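Local coordinates for reticulocyte binding protein (Streptococcus agalactiae COH1, PDB 3FAW) that probably acts as a cell-wall-anchored pullulanase that cleaves alpha-1,6 linkages of branched alpha-glucans such as pullulan and glycogen, at residues 773-778 against 785-790; 705-710 against 747-752. All coordinates share one frame; numbering follows the deposited sequence.

Contact 1 (773-778 against 785-790); sequences KGQVIV and IKPIST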
loop_
_atom_site.group_PDB
_atom_site.type_symbol
_atom_site.label_atom_id
_atom_site.label_comp_id
_atom_site.label_asym_id
_atom_site.label_seq_id
_atom_site.Cartn_x
_atom_site.Cartn_y
_atom_site.Cartn_z
ATOM N N LYS A 773 -16.557 39.567 -13.815
ATOM C CA LYS A 773 -17.645 39.311 -14.768
ATOM C C LYS A 773 -18.063 37.838 -14.819
ATOM O O LYS A 773 -18.982 37.479 -15.554
ATOM C CB LYS A 773 -17.226 39.754 -16.174
ATOM C CG LYS A 773 -16.851 41.231 -16.300
ATOM C CD LYS A 773 -18.051 42.165 -16.149
ATOM C CE LYS A 773 -19.061 42.006 -17.277
ATOM N NZ LYS A 773 -20.066 43.105 -17.283
ATOM N N GLY A 774 -17.386 36.994 -14.042
ATOM C CA GLY A 774 -17.633 35.554 -14.054
ATOM C C GLY A 774 -18.779 35.103 -13.166
ATOM O O GLY A 774 -19.414 35.908 -12.488
ATOM N N GLN A 775 -19.032 33.795 -13.181
ATOM C CA GLN A 775 -20.093 33.179 -12.387
ATOM C C GLN A 775 -19.484 32.441 -11.202
ATOM O O GLN A 775 -18.456 31.779 -11.345
ATOM C CB GLN A 775 -20.880 32.181 -13.240
ATOM C CG GLN A 775 -21.499 32.768 -14.509
ATOM C CD GLN A 775 -21.891 31.703 -15.533
ATOM O OE1 GLN A 775 -21.208 30.688 -15.692
ATOM N NE2 GLN A 775 -22.988 31.944 -16.245
ATOM N N VAL A 776 -20.127 32.544 -10.041
ATOM C CA VAL A 776 -19.709 31.797 -8.853
ATOM C C VAL A 776 -20.293 30.386 -8.894
ATOM O O VAL A 776 -21.515 30.224 -8.881
ATOM C CB VAL A 776 -20.175 32.486 -7.550
ATOM C CG1 VAL A 776 -19.671 31.711 -6.325
ATOM C CG2 VAL A 776 -19.695 33.929 -7.512
ATOM N N ILE A 777 -19.423 29.373 -8.947
ATOM C CA ILE A 777 -19.869 27.969 -8.954
ATOM C C ILE A 777 -19.571 27.215 -7.643
ATOM O O ILE A 777 -20.154 26.156 -7.385
ATOM C CB ILE A 777 -19.326 27.193 -10.179
ATOM C CG1 ILE A 777 -17.799 27.101 -10.161
ATOM C CG2 ILE A 777 -19.810 27.859 -11.468
ATOM C CD1 ILE A 777 -17.257 26.096 -11.148
ATOM N N VAL A 778 -18.672 27.761 -6.825
ATOM C CA VAL A 778 -18.465 27.273 -5.459
ATOM C C VAL A 778 -18.546 28.453 -4.497
ATOM O O VAL A 778 -17.903 29.482 -4.714
ATOM C CB VAL A 778 -17.095 26.561 -5.288
ATOM C CG1 VAL A 778 -16.889 26.110 -3.841
ATOM C CG2 VAL A 778 -16.985 25.381 -6.229
ATOM N N ILE A 785 -20.830 22.772 -10.721
ATOM C CA ILE A 785 -20.483 23.405 -12.000
ATOM C C ILE A 785 -21.544 24.402 -12.506
ATOM O O ILE A 785 -21.339 25.051 -13.531
ATOM C CB ILE A 785 -20.191 22.346 -13.101
ATOM C CG1 ILE A 785 -21.425 21.487 -13.404
ATOM C CG2 ILE A 785 -19.033 21.449 -12.676
ATOM C CD1 ILE A 785 -21.234 20.557 -14.581
ATOM N N LYS A 786 -22.659 24.527 -11.785
ATOM C CA LYS A 786 -23.739 25.440 -12.173
ATOM C C LYS A 786 -23.573 26.803 -11.494
ATOM O O LYS A 786 -23.065 26.879 -10.374
ATOM C CB LYS A 786 -25.102 24.849 -11.800
ATOM C CG LYS A 786 -25.413 23.516 -12.463
ATOM C CD LYS A 786 -26.656 22.874 -11.857
ATOM C CE LYS A 786 -26.880 21.474 -12.401
ATOM N NZ LYS A 786 -28.116 20.843 -11.852
ATOM N N PRO A 787 -24.000 27.886 -12.170
ATOM C CA PRO A 787 -23.952 29.205 -11.542
ATOM C C PRO A 787 -24.828 29.298 -10.290
ATOM O O PRO A 787 -25.974 28.845 -10.300
ATOM C CB PRO A 787 -24.484 30.145 -12.636
ATOM C CG PRO A 787 -24.369 29.394 -13.901
ATOM C CD PRO A 787 -24.527 27.955 -13.545
ATOM N N ILE A 788 -24.273 29.867 -9.223
ATOM C CA ILE A 788 -25.017 30.129 -7.996
ATOM C C ILE A 788 -25.581 31.553 -8.085
ATOM O O ILE A 788 -24.826 32.523 -8.174
ATOM C CB ILE A 788 -24.122 29.969 -6.747
ATOM C CG1 ILE A 788 -23.534 28.554 -6.686
ATOM C CG2 ILE A 788 -24.917 30.252 -5.481
ATOM C CD1 ILE A 788 -22.391 28.396 -5.691
ATOM N N SER A 789 -26.909 31.667 -8.072
ATOM C CA SER A 789 -27.589 32.937 -8.347
ATOM C C SER A 789 -27.357 33.997 -7.271
ATOM O O SER A 789 -27.144 35.167 -7.591
ATOM C CB SER A 789 -29.092 32.708 -8.532
ATOM O OG SER A 789 -29.666 32.128 -7.375
ATOM N N THR A 790 -27.405 33.583 -6.006
ATOM C CA THR A 790 -27.142 34.479 -4.873
ATOM C C THR A 790 -26.050 33.875 -3.971
ATOM O O THR A 790 -26.352 33.250 -2.952
ATOM C CB THR A 790 -28.440 34.786 -4.075
ATOM O OG1 THR A 790 -28.136 35.624 -2.950
ATOM C CG2 THR A 790 -29.119 33.500 -3.596
HETATM O O HOH W 1 -22.209 25.142 -8.581
#
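The main-chain carbonyls of Ile777 and Lys786 share one water, which donates to both and lies 2.6 Å from Ile777 O and 2.6 Å from Lys786 O. It ties an edge strand of the antiparallel C-terminal sheet, 775-778, to the loop that folds back over it. The strand's inner side is bonded to 807-813 through a classic beta bulge, in which Ile777 and Val778 together stand opposite the single residue Val810, and the loop deals with carbonyls on its outer side. One residue back along the strand, Val776 O accepts the backbone N of Ile788 at 2.8 Å. The N-H...O angle is 161°, and the donor sits nearly along the C=O axis. Although 785-790 is not regular strand, this direct bond and the bridging water hold it against the edge at two neighbouring points, with the two chain directions running steeply across each other.

Ile788 gives the largest single share of the loop's cover, followed by Pro787. Its CG1 is anti to the carbonyl carbon (chi1 -58°) and the chain is extended beyond, which carries Ile788 CD1 onto the Ile777 carbonyl, 3.6 Å from Ile777 O, while Val776 CG1 stands a looser 4.3 Å from Ile788 CD1. Ile777 answers with its short branch: CG2 reaches Lys786 O at 3.6 Å, whereas the longer CG1 arm sends its CD1 toward Tyr749; the Ile777 side chain also touches Leu700 of helix 685-703. At the exposed end, Gln775 and Pro787 lie side by side and point the same way. The extended Gln775 chain brings its amide along the proline ring, and the closest approach there is 3.7 Å, from Gln775 NE2 to Pro787 CG.

Contact 2 (705-710 against 747-752); sequences DAFRKL and DIYAVF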
loop_
_atom_site.group_PDB
_atom_site.type_symbol
_atom_site.label_atom_id
_atom_site.label_comp_id
_atom_site.label_asym_id
_atom_site.label_seq_id
_atom_site.Cartn_x
_atom_site.Cartn_y
_atom_site.Cartn_z
ATOM N N ASP A 705 -10.244 20.035 -17.704
ATOM C CA ASP A 705 -8.813 19.730 -17.592
ATOM C C ASP A 705 -7.971 20.892 -17.039
ATOM O O ASP A 705 -6.744 20.771 -16.929
ATOM C CB ASP A 705 -8.242 19.212 -18.925
ATOM C CG ASP A 705 -8.295 20.241 -20.049
ATOM O OD1 ASP A 705 -8.065 21.443 -19.799
ATOM O OD2 ASP A 705 -8.547 19.829 -21.201
ATOM N N ALA A 706 -8.620 22.003 -16.685
ATOM C CA ALA A 706 -7.960 23.087 -15.950
ATOM C C ALA A 706 -7.312 22.595 -14.653
ATOM O O ALA A 706 -6.297 23.140 -14.225
ATOM C CB ALA A 706 -8.948 24.202 -15.638
ATOM N N PHE A 707 -7.908 21.580 -14.031
ATOM C CA PHE A 707 -7.395 21.023 -12.776
ATOM C C PHE A 707 -6.590 19.729 -12.992
ATOM O O PHE A 707 -6.155 19.101 -12.025
ATOM C CB PHE A 707 -8.556 20.750 -11.811
ATOM C CG PHE A 707 -9.391 21.971 -11.495
ATOM C CD1 PHE A 707 -8.837 23.053 -10.820
ATOM C CD2 PHE A 707 -10.733 22.028 -11.857
ATOM C CE1 PHE A 707 -9.601 24.179 -10.525
ATOM C CE2 PHE A 707 -11.507 23.149 -11.564
ATOM C CZ PHE A 707 -10.943 24.223 -10.898
ATOM N N ARG A 708 -6.388 19.349 -14.256
ATOM C CA ARG A 708 -5.822 18.044 -14.612
ATOM C C ARG A 708 -4.886 18.154 -15.815
ATOM O O ARG A 708 -5.033 17.410 -16.790
ATOM C CB ARG A 708 -6.946 17.067 -14.960
ATOM C CG ARG A 708 -7.875 16.694 -13.814
ATOM C CD ARG A 708 -9.302 16.614 -14.297
ATOM N NE ARG A 708 -9.405 15.833 -15.525
ATOM C CZ ARG A 708 -10.370 15.955 -16.433
ATOM N NH1 ARG A 708 -11.354 16.831 -16.282
ATOM N NH2 ARG A 708 -10.348 15.185 -17.506
ATOM N N LYS A 709 -3.927 19.074 -15.742
ATOM C CA LYS A 709 -2.981 19.294 -16.842
ATOM C C LYS A 709 -1.942 18.175 -16.942
ATOM O O LYS A 709 -1.643 17.493 -15.958
ATOM C CB LYS A 709 -2.286 20.651 -16.701
ATOM C CG LYS A 709 -3.217 21.820 -16.933
ATOM C CD LYS A 709 -2.601 23.136 -16.492
ATOM C CE LYS A 709 -3.616 24.267 -16.577
ATOM N NZ LYS A 709 -4.233 24.360 -17.928
ATOM N N LEU A 710 -1.393 18.007 -18.142
ATOM C CA LEU A 710 -0.530 16.868 -18.450
ATOM C C LEU A 710 0.931 17.133 -18.099
ATOM O O LEU A 710 1.619 16.241 -17.605
ATOM C CB LEU A 710 -0.647 16.487 -19.927
ATOM C CG LEU A 710 -2.027 16.028 -20.411
ATOM C CD1 LEU A 710 -2.981 17.207 -20.557
ATOM C CD2 LEU A 710 -1.915 15.282 -21.734
ATOM N N ASP A 747 -12.178 28.796 -21.561
ATOM C CA ASP A 747 -12.528 28.755 -20.086
ATOM C C ASP A 747 -11.495 28.966 -18.972
ATOM O O ASP A 747 -10.503 28.245 -18.868
ATOM C CB ASP A 747 -13.417 27.541 -19.773
ATOM C CG ASP A 747 -14.673 27.499 -20.633
ATOM O OD1 ASP A 747 -14.823 28.364 -21.526
ATOM O OD2 ASP A 747 -15.505 26.595 -20.418
ATOM N N ILE A 748 -11.793 29.956 -18.122
ATOM C CA ILE A 748 -10.952 30.341 -16.984
ATOM C C ILE A 748 -11.629 29.995 -15.650
ATOM O O ILE A 748 -12.816 30.264 -15.468
ATOM C CB ILE A 748 -10.650 31.870 -17.004
ATOM C CG1 ILE A 748 -9.793 32.236 -18.223
ATOM C CG2 ILE A 748 -9.942 32.309 -15.721
ATOM C CD1 ILE A 748 -9.762 33.734 -18.526
ATOM N N TYR A 749 -10.862 29.414 -14.724
ATOM C CA TYR A 749 -11.345 29.090 -13.375
ATOM C C TYR A 749 -10.433 29.701 -12.309
ATOM O O TYR A 749 -9.218 29.503 -12.347
ATOM C CB TYR A 749 -11.406 27.571 -13.173
ATOM C CG TYR A 749 -12.440 26.871 -14.026
ATOM C CD1 TYR A 749 -13.690 26.541 -13.512
ATOM C CD2 TYR A 749 -12.167 26.535 -15.349
ATOM C CE1 TYR A 749 -14.648 25.898 -14.298
ATOM C CE2 TYR A 749 -13.117 25.895 -16.142
ATOM C CZ TYR A 749 -14.353 25.578 -15.611
ATOM O OH TYR A 749 -15.293 24.943 -16.395
ATOM N N ALA A 750 -11.018 30.435 -11.361
ATOM C CA ALA A 750 -10.257 31.038 -10.257
ATOM C C ALA A 750 -10.738 30.506 -8.912
ATOM O O ALA A 750 -11.933 30.553 -8.620
ATOM C CB ALA A 750 -10.380 32.554 -10.291
ATOM N N VAL A 751 -9.800 30.015 -8.101
ATOM C CA VAL A 751 -10.095 29.446 -6.781
ATOM C C VAL A 751 -9.580 30.365 -5.672
ATOM O O VAL A 751 -8.408 30.742 -5.670
ATOM C CB VAL A 751 -9.424 28.059 -6.600
ATOM C CG1 VAL A 751 -9.871 27.413 -5.283
ATOM C CG2 VAL A 751 -9.733 27.146 -7.784
ATOM N N PHE A 752 -10.463 30.711 -4.736
ATOM C CA PHE A 752 -10.126 31.555 -3.588
ATOM C C PHE A 752 -10.365 30.783 -2.296
ATOM O O PHE A 752 -11.454 30.248 -2.096
ATOM C CB PHE A 752 -10.996 32.814 -3.574
ATOM C CG PHE A 752 -10.893 33.651 -4.822
ATOM C CD1 PHE A 752 -10.028 34.735 -4.877
ATOM C CD2 PHE A 752 -11.676 33.368 -5.933
ATOM C CE1 PHE A 752 -9.936 35.512 -6.020
ATOM C CE2 PHE A 752 -11.588 34.137 -7.077
ATOM C CZ PHE A 752 -10.718 35.212 -7.120
#
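Phe707 brings the far end of its ring against Tyr749 and Val751, two residues whose side chains leave strand 748-754 on the same side. Val751 CG2 meets the ring at its edge, near the ring plane, 4.0 Å from Phe707 CE1. The neighbouring Phe707 CZ comes 4.1 Å from Tyr749 CB, obliquely. The two aromatic side chains cross at about a right angle with their planes 58° apart and the ring centroids 5.8 Å apart, an oblique aromatic pair. Beside the phenylalanine, on the same side of the Tyr749 ring plane, the methyl CB of Ala706 reaches Tyr749 CD2 at 4.0 Å. The phenylalanine arrives here because CG stands anti to its carbonyl carbon (chi1 -58°), sending the ring toward the strand although its CB does not aim there directly.

All four touching residues are buried, and what joins them is purely apolar van der Waals packing. The solvent side is polar: Asp705 is held by bonds such as OD2 to Ser744 OG, while Asp747 has a long, weak ion pair with Lys745. The turn itself is closed by a bond from Arg708 N to Asp705 O, 3.0 Å, and Ala706 O is taken up by Thr741 and Gln612.

In the fold, the 3-10 turn 705-707 follows helix 685-703, whose Leu700 touches both Phe707 and Tyr749. Strand 748-754 runs between 736-742 and 807-813, so the contact sets the turn that follows the helix against a middle strand of the C-terminal sheet.

Overall arrangement
Both contacts reach the same antiparallel C-terminal sheet, and their centres are about 15 Å apart. Contact 2 is core: two side chains of a turn pack on two of an inner strand by apolar contact alone. Contact 1 lies at the sheet's outermost strand, where a loop and a water supply partners for backbone carbonyls, with side-chain packing beside them; it buries more surface than contact 2 but is partly exposed. The two meet directly, Ile777 CD1 lying 4.1 Å from Tyr749 CE1. Leu700 of helix 685-703 is shared as well, touching Ile777 and Val778 in one and Phe707 and Tyr749 in the other. Strand 807-813 runs between their strands.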